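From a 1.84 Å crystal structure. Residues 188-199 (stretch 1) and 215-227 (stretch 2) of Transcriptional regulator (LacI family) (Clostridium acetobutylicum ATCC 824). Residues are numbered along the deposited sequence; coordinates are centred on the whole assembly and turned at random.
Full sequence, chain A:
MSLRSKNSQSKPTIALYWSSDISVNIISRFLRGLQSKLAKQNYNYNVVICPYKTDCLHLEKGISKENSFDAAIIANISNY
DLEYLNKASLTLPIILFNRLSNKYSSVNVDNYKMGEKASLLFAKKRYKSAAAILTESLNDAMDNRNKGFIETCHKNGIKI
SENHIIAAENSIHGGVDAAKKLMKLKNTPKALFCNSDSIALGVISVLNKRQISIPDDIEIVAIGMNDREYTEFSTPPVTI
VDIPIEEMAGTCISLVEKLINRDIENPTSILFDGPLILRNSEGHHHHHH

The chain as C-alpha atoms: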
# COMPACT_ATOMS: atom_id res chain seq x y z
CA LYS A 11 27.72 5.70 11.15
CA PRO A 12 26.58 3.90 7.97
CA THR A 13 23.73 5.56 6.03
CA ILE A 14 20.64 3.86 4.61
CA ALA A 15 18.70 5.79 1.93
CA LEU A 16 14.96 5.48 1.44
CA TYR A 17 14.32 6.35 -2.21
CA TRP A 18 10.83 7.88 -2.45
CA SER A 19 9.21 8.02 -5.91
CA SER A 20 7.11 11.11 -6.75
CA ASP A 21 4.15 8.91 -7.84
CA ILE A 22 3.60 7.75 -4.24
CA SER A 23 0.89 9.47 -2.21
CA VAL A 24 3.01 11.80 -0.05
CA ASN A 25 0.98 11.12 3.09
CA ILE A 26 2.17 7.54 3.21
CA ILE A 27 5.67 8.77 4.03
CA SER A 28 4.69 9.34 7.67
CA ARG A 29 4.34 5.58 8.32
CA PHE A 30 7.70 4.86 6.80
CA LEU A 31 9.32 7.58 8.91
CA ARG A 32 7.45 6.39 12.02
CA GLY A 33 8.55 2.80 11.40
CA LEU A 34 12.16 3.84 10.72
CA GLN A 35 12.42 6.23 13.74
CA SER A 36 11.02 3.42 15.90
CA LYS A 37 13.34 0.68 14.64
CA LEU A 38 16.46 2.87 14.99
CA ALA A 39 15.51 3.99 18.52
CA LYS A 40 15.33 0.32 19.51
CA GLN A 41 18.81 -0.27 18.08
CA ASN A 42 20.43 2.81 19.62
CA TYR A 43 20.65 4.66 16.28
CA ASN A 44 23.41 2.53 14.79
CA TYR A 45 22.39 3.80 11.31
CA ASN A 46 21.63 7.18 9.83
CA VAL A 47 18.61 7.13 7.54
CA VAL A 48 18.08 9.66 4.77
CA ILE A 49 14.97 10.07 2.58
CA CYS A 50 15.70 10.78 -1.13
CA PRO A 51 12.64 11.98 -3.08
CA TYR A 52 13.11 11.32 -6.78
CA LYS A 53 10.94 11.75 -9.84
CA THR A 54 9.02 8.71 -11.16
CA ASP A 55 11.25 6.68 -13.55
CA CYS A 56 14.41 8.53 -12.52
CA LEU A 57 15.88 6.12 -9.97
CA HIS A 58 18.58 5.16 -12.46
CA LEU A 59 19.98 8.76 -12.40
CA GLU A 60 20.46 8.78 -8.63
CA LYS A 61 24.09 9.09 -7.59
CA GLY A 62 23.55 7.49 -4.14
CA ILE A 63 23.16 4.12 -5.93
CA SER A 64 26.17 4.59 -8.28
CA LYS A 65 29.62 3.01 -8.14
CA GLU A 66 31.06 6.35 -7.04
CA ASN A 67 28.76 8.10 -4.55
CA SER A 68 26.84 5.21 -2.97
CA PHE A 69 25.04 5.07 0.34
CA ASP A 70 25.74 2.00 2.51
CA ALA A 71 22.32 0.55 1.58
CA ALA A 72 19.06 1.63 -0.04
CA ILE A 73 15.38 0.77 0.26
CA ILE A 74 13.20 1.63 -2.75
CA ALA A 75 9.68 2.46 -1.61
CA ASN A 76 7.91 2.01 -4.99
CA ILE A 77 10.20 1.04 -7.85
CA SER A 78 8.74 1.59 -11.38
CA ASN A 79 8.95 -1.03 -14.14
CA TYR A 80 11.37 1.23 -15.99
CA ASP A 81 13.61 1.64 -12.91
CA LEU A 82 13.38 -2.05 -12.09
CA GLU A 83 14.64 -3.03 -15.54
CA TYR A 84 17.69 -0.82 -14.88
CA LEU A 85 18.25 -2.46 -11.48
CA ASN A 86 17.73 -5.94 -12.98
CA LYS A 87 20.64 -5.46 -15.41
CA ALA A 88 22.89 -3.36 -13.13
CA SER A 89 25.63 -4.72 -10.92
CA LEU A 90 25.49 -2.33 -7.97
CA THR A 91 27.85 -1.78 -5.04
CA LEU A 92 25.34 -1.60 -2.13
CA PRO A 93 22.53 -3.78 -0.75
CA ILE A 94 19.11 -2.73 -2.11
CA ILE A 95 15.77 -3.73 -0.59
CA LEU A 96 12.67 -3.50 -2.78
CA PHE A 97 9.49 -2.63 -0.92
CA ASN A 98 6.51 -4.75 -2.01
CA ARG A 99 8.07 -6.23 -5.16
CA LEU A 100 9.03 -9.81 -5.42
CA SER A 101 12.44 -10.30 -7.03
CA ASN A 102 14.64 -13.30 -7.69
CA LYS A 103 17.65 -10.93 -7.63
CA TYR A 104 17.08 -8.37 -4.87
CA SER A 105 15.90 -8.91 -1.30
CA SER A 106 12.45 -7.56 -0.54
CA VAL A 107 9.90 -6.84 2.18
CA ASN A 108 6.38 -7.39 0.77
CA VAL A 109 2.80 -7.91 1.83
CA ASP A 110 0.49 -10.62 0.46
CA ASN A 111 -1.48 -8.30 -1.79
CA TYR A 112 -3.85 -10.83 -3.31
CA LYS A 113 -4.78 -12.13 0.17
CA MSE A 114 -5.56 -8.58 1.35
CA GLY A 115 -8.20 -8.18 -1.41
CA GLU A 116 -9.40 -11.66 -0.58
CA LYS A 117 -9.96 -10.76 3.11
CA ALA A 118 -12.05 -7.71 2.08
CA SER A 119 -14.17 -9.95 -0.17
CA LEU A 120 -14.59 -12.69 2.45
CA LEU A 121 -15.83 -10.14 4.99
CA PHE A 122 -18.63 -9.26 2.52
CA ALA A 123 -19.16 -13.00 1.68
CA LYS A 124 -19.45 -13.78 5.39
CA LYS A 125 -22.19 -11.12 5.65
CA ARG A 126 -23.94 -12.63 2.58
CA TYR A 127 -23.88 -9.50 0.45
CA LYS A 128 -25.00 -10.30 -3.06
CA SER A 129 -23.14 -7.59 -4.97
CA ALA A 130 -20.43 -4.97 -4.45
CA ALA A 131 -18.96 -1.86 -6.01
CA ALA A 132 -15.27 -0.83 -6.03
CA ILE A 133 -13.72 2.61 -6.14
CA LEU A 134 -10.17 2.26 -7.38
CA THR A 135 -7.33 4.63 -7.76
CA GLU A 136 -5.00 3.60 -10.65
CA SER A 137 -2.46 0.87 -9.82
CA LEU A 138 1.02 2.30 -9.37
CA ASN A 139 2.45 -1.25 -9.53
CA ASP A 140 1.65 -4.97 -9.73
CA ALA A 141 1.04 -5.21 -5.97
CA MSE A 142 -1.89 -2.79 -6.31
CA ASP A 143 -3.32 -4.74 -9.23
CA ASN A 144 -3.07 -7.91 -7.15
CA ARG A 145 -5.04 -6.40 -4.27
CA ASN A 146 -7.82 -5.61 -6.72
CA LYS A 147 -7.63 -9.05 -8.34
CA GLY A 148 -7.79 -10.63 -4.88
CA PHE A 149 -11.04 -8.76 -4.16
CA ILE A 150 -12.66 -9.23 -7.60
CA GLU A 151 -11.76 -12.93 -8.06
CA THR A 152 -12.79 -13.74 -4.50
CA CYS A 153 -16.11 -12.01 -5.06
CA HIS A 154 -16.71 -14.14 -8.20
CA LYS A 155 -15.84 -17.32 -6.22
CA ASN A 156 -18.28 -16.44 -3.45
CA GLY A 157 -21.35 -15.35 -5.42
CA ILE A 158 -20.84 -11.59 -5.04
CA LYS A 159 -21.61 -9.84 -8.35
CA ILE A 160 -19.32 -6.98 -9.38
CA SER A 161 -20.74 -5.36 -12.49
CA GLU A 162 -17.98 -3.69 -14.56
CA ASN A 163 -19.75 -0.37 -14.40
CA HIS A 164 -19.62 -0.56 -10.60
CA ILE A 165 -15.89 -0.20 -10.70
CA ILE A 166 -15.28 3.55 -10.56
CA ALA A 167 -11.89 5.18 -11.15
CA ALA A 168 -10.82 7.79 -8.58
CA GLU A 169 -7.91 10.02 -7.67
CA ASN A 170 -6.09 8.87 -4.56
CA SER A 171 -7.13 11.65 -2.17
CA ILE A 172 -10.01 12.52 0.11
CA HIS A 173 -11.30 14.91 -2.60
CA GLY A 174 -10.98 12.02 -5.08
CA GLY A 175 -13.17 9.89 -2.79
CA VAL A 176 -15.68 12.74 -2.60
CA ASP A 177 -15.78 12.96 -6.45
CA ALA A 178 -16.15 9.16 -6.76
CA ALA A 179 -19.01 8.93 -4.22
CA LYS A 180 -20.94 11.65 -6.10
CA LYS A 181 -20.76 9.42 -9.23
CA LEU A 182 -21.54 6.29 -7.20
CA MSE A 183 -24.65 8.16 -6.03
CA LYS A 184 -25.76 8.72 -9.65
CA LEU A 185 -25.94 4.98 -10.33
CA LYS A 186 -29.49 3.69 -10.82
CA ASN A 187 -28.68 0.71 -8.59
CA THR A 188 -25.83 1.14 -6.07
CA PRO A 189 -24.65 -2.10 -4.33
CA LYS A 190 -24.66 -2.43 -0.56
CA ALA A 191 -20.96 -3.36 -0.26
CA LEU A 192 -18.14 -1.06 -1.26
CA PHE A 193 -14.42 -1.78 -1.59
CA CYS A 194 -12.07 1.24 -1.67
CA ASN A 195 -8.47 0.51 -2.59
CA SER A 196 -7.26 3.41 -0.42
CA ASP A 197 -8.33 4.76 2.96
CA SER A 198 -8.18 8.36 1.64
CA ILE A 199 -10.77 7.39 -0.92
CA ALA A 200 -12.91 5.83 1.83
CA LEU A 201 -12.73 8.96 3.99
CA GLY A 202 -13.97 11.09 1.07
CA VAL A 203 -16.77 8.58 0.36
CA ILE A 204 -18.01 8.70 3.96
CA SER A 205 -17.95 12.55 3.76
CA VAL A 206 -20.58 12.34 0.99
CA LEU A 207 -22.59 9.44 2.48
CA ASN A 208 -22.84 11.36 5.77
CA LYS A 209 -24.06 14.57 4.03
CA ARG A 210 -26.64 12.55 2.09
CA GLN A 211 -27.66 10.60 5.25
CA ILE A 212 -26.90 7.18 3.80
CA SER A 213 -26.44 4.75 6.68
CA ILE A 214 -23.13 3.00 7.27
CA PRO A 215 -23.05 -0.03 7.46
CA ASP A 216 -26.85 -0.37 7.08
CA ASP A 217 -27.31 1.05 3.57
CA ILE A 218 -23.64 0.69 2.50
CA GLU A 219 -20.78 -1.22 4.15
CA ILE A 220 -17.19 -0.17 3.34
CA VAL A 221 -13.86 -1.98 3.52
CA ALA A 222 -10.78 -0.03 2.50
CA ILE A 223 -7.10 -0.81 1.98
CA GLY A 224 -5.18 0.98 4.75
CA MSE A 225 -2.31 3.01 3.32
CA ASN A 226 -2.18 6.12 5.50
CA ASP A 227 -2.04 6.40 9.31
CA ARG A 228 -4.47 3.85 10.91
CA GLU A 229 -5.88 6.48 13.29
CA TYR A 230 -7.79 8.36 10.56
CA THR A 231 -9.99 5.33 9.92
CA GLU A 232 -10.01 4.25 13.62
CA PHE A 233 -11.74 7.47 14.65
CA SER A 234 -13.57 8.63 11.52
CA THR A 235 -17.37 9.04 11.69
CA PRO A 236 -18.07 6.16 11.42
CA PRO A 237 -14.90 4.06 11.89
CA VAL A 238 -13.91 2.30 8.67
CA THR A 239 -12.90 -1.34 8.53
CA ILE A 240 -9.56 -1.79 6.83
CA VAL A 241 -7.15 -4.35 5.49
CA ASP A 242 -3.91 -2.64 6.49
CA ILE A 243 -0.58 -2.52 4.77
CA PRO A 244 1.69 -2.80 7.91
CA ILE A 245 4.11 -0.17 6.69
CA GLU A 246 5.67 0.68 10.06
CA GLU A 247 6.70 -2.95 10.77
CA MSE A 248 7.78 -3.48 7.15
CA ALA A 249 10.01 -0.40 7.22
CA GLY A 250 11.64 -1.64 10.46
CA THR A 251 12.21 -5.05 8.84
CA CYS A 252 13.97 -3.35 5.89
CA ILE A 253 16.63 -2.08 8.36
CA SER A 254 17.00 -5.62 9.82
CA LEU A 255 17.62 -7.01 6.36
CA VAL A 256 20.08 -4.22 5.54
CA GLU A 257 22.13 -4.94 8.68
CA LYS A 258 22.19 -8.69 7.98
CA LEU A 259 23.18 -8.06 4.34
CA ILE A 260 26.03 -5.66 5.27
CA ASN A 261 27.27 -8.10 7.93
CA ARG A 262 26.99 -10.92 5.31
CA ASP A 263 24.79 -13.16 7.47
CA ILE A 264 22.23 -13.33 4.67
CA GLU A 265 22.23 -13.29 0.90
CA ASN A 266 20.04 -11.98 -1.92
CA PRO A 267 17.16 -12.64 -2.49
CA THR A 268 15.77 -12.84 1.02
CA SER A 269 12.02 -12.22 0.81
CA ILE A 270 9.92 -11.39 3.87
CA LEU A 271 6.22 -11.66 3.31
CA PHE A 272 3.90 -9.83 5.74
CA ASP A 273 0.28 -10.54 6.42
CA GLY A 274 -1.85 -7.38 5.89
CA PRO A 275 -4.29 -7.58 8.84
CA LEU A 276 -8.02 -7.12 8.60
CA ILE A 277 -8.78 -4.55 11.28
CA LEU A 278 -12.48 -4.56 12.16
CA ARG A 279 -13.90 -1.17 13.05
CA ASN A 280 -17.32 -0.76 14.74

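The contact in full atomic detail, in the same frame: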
# COMPACT_ATOMS: atom_id res chain seq x y z
N THR A 188 -27.12 1.21 -6.78
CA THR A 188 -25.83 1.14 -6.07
C THR A 188 -25.81 -0.08 -5.12
O THR A 188 -26.70 -0.21 -4.29
CB THR A 188 -25.54 2.40 -5.23
OG1 THR A 188 -26.37 2.38 -4.06
CG2 THR A 188 -25.83 3.68 -6.03
N PRO A 189 -24.78 -0.95 -5.22
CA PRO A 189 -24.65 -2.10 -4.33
C PRO A 189 -24.55 -1.70 -2.86
O PRO A 189 -24.33 -0.53 -2.54
CB PRO A 189 -23.34 -2.78 -4.78
CG PRO A 189 -23.13 -2.34 -6.17
CD PRO A 189 -23.68 -0.91 -6.21
N LYS A 190 -24.69 -2.68 -1.98
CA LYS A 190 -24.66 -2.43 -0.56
C LYS A 190 -23.28 -2.67 0.09
O LYS A 190 -23.10 -2.43 1.28
CB LYS A 190 -25.72 -3.28 0.14
CG LYS A 190 -27.18 -2.83 -0.13
CD LYS A 190 -28.14 -3.57 0.78
CE LYS A 190 -28.27 -2.87 2.14
NZ LYS A 190 -28.12 -3.85 3.26
N ALA A 191 -22.34 -3.17 -0.70
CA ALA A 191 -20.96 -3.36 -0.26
C ALA A 191 -20.08 -2.51 -1.14
O ALA A 191 -20.32 -2.38 -2.35
CB ALA A 191 -20.56 -4.82 -0.38
N LEU A 192 -19.06 -1.90 -0.52
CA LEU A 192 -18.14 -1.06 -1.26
C LEU A 192 -16.70 -1.32 -0.83
O LEU A 192 -16.39 -1.21 0.34
CB LEU A 192 -18.50 0.43 -1.05
CG LEU A 192 -17.53 1.43 -1.71
CD1 LEU A 192 -17.59 1.38 -3.24
CD2 LEU A 192 -17.82 2.84 -1.20
N PHE A 193 -15.86 -1.67 -1.79
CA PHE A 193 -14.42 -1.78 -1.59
C PHE A 193 -13.72 -0.51 -2.08
O PHE A 193 -13.91 -0.09 -3.22
CB PHE A 193 -13.91 -2.99 -2.35
CG PHE A 193 -12.41 -3.17 -2.33
CD1 PHE A 193 -11.75 -3.52 -1.14
CD2 PHE A 193 -11.69 -3.04 -3.50
CE1 PHE A 193 -10.38 -3.74 -1.12
CE2 PHE A 193 -10.27 -3.26 -3.50
CZ PHE A 193 -9.64 -3.60 -2.30
N CYS A 194 -12.90 0.10 -1.22
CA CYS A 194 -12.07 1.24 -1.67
C CYS A 194 -10.62 0.82 -1.58
O CYS A 194 -10.20 0.33 -0.54
CB CYS A 194 -12.29 2.47 -0.80
SG CYS A 194 -13.99 3.11 -0.80
N ASN A 195 -9.85 1.01 -2.64
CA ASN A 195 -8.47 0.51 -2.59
C ASN A 195 -7.51 1.53 -1.95
O ASN A 195 -6.29 1.37 -2.03
CB ASN A 195 -7.98 -0.03 -3.96
CG ASN A 195 -7.65 1.06 -4.98
OD1 ASN A 195 -8.03 2.21 -4.82
ND2 ASN A 195 -6.93 0.68 -6.05
N SER A 196 -8.07 2.58 -1.34
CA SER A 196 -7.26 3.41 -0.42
C SER A 196 -8.16 3.96 0.68
O SER A 196 -9.38 4.17 0.47
CB SER A 196 -6.50 4.54 -1.16
OG SER A 196 -7.22 5.76 -1.17
N ASP A 197 -7.58 4.16 1.85
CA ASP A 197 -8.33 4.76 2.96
C ASP A 197 -8.67 6.22 2.70
O ASP A 197 -9.73 6.67 3.15
CB ASP A 197 -7.59 4.65 4.29
CG ASP A 197 -6.23 5.34 4.23
OD1 ASP A 197 -5.39 4.87 3.44
OD2 ASP A 197 -6.06 6.39 4.90
N SER A 198 -7.85 6.96 1.94
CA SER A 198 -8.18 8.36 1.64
C SER A 198 -9.46 8.42 0.82
O SER A 198 -10.32 9.27 1.03
CB SER A 198 -7.06 9.05 0.84
OG SER A 198 -5.93 9.24 1.68
N ILE A 199 -9.58 7.48 -0.11
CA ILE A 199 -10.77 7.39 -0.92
C ILE A 199 -11.96 7.12 -0.01
O ILE A 199 -13.02 7.77 -0.13
CB ILE A 199 -10.59 6.30 -2.02
CG1 ILE A 199 -9.70 6.84 -3.16
CG2 ILE A 199 -11.96 5.80 -2.52
CD1 ILE A 199 -9.36 5.81 -4.17
N PRO A 215 -23.13 0.90 8.58
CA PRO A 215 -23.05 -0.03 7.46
C PRO A 215 -24.40 -0.43 6.88
O PRO A 215 -24.45 -1.27 5.97
CB PRO A 215 -22.45 -1.25 8.13
CG PRO A 215 -23.12 -1.25 9.46
CD PRO A 215 -23.16 0.18 9.87
N ASP A 216 -25.50 0.13 7.40
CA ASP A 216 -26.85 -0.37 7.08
C ASP A 216 -27.27 -0.27 5.62
O ASP A 216 -27.79 -1.24 5.06
CB ASP A 216 -27.91 0.26 7.99
CG ASP A 216 -27.73 -0.12 9.45
OD1 ASP A 216 -27.26 -1.24 9.75
OD2 ASP A 216 -28.08 0.71 10.32
N ASP A 217 -27.08 0.89 5.01
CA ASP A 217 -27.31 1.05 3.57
C ASP A 217 -26.10 0.66 2.73
O ASP A 217 -26.25 0.08 1.66
CB ASP A 217 -27.73 2.48 3.26
CG ASP A 217 -29.00 2.89 3.99
OD1 ASP A 217 -29.83 1.99 4.26
OD2 ASP A 217 -29.17 4.11 4.28
N ILE A 218 -24.90 1.02 3.20
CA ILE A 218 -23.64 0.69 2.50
C ILE A 218 -22.58 0.30 3.52
O ILE A 218 -22.37 1.02 4.52
CB ILE A 218 -23.10 1.88 1.64
CG1 ILE A 218 -24.08 2.21 0.51
CG2 ILE A 218 -21.71 1.54 1.03
CD1 ILE A 218 -23.63 3.30 -0.41
N GLU A 219 -21.90 -0.82 3.29
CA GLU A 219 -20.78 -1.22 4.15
C GLU A 219 -19.46 -1.06 3.39
O GLU A 219 -19.36 -1.44 2.24
CB GLU A 219 -20.95 -2.65 4.64
CG GLU A 219 -20.07 -2.91 5.84
CD GLU A 219 -20.40 -4.19 6.58
OE1 GLU A 219 -21.56 -4.69 6.50
OE2 GLU A 219 -19.48 -4.70 7.25
N ILE A 220 -18.45 -0.47 4.04
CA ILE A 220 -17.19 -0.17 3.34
C ILE A 220 -16.05 -0.97 3.93
O ILE A 220 -15.97 -1.14 5.13
CB ILE A 220 -16.85 1.34 3.48
CG1 ILE A 220 -18.00 2.18 2.91
CG2 ILE A 220 -15.48 1.65 2.78
CD1 ILE A 220 -17.97 3.70 3.28
N VAL A 221 -15.15 -1.45 3.08
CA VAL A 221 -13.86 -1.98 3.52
C VAL A 221 -12.85 -1.25 2.65
O VAL A 221 -13.05 -1.09 1.45
CB VAL A 221 -13.70 -3.49 3.31
CG1 VAL A 221 -12.25 -3.95 3.67
CG2 VAL A 221 -14.70 -4.23 4.21
N ALA A 222 -11.78 -0.77 3.27
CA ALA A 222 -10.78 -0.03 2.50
C ALA A 222 -9.42 -0.63 2.74
O ALA A 222 -9.18 -1.21 3.78
CB ALA A 222 -10.77 1.41 2.92
N ILE A 223 -8.51 -0.45 1.79
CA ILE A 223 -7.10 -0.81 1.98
C ILE A 223 -6.43 0.32 2.77
O ILE A 223 -6.50 1.49 2.38
CB ILE A 223 -6.37 -1.03 0.64
CG1 ILE A 223 -7.01 -2.19 -0.17
CG2 ILE A 223 -4.84 -1.22 0.86
CD1 ILE A 223 -6.86 -3.56 0.53
N GLY A 224 -5.78 -0.04 3.87
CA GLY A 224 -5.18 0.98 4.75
C GLY A 224 -3.79 1.35 4.30
O GLY A 224 -2.88 0.52 4.33
N MSE A 225 -3.62 2.58 3.83
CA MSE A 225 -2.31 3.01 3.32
C MSE A 225 -1.74 4.10 4.20
O MSE A 225 -0.53 4.12 4.45
CB MSE A 225 -2.42 3.51 1.88
CG MSE A 225 -3.15 2.54 0.98
SE MSE A 225 -2.82 3.04 -0.89
CE MSE A 225 -3.36 1.43 -1.69
N ASN A 226 -2.60 5.03 4.62
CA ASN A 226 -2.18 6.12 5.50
C ASN A 226 -2.35 5.71 6.97
O ASN A 226 -2.83 4.62 7.28
CB ASN A 226 -2.94 7.43 5.21
CG ASN A 226 -2.61 8.01 3.82
OD1 ASN A 226 -1.46 8.05 3.41
ND2 ASN A 226 -3.63 8.45 3.10
N ASP A 227 -1.94 6.60 7.86
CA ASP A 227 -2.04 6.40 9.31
C ASP A 227 -3.37 5.76 9.76
O ASP A 227 -4.44 6.29 9.50
CB ASP A 227 -1.81 7.78 9.94
CG ASP A 227 -1.54 7.73 11.42
OD1 ASP A 227 -2.24 6.99 12.16
OD2 ASP A 227 -0.65 8.52 11.84
O HOH W 1 -25.40 -2.63 3.86
O HOH W 2 -6.18 6.28 7.43

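How does stretch 2 approach its partner before the strand begins? The carbonyl of D216 attracts the ammonium group of K190 directly; P215, which follows a cis peptide bond, is linked to it only through a water. K190 NZ makes a weak hydrogen bond to D216 O at 3.2 Å, and a water bridges the same pair of segments, accepting from K190 NZ at 3.0 Å and lying 2.7 Å from P215 O. The aliphatic part of the lysine runs past the backbone here, with K190 CG 3.5 Å from D217 O. I218 then turns its side chain to apolar company, placing CG2 4.0 Å from L192 CB.

What holds the two strands together as the pairing begins? They run parallel, their axes 13° apart and 4.8 Å from each other at closest approach, and the hydrogen bonds stagger as parallel pairing requires. E219 N donates to K190 O at 2.8 Å, while E219 O accepts from L192 N, also at 2.8 Å. E219 and V221 share one face with A191 and F193; the carboxylate of E219 leads away to partners elsewhere in the structure. On the other face, I220 lies beside L192 and C194, with I220 CG1 4.2 Å from L192 CD2 and I220 CG2 4.1 Å from C194 SG.

How does the pairing continue from V221 to I223? V221 repeats the pattern: its N reaches L192 O at 3.0 Å and its O receives C194 N at 2.9 Å. Next along, the small A222 brings its CB within 4.2 Å of C194 CB. I223 N closes the ladder on C194 O at 3.0 Å. Odd-numbered residues of stretch 2 thus bond to even-numbered residues of stretch 1, and CA-H...O contacts fill in between, the shortest from A222 CA to C194 O at 3.1 Å. I223 lies near the strand's far end, where the ring of F193 reaches it obliquely, CZ 3.7 Å from I223 CG1.

How is the contact finished beyond the strand? After G224, the chain passes the start of the helix in stretch 1, where S196 OG caps I199 N at 3.1 Å. D197 supplies the anchor: its OD1 accepts from both M225 N, at 2.9 Å, and N226 N, at 3.0 Å, so one carboxylate oxygen satisfies two successive amides. The selenomethionine M225 packs SE 4.0 Å from S196 CB. Finally, a water donates to D197 OD2 at 2.5 Å and to D227 O at 2.7 Å, extending the link to the last residue of stretch 2.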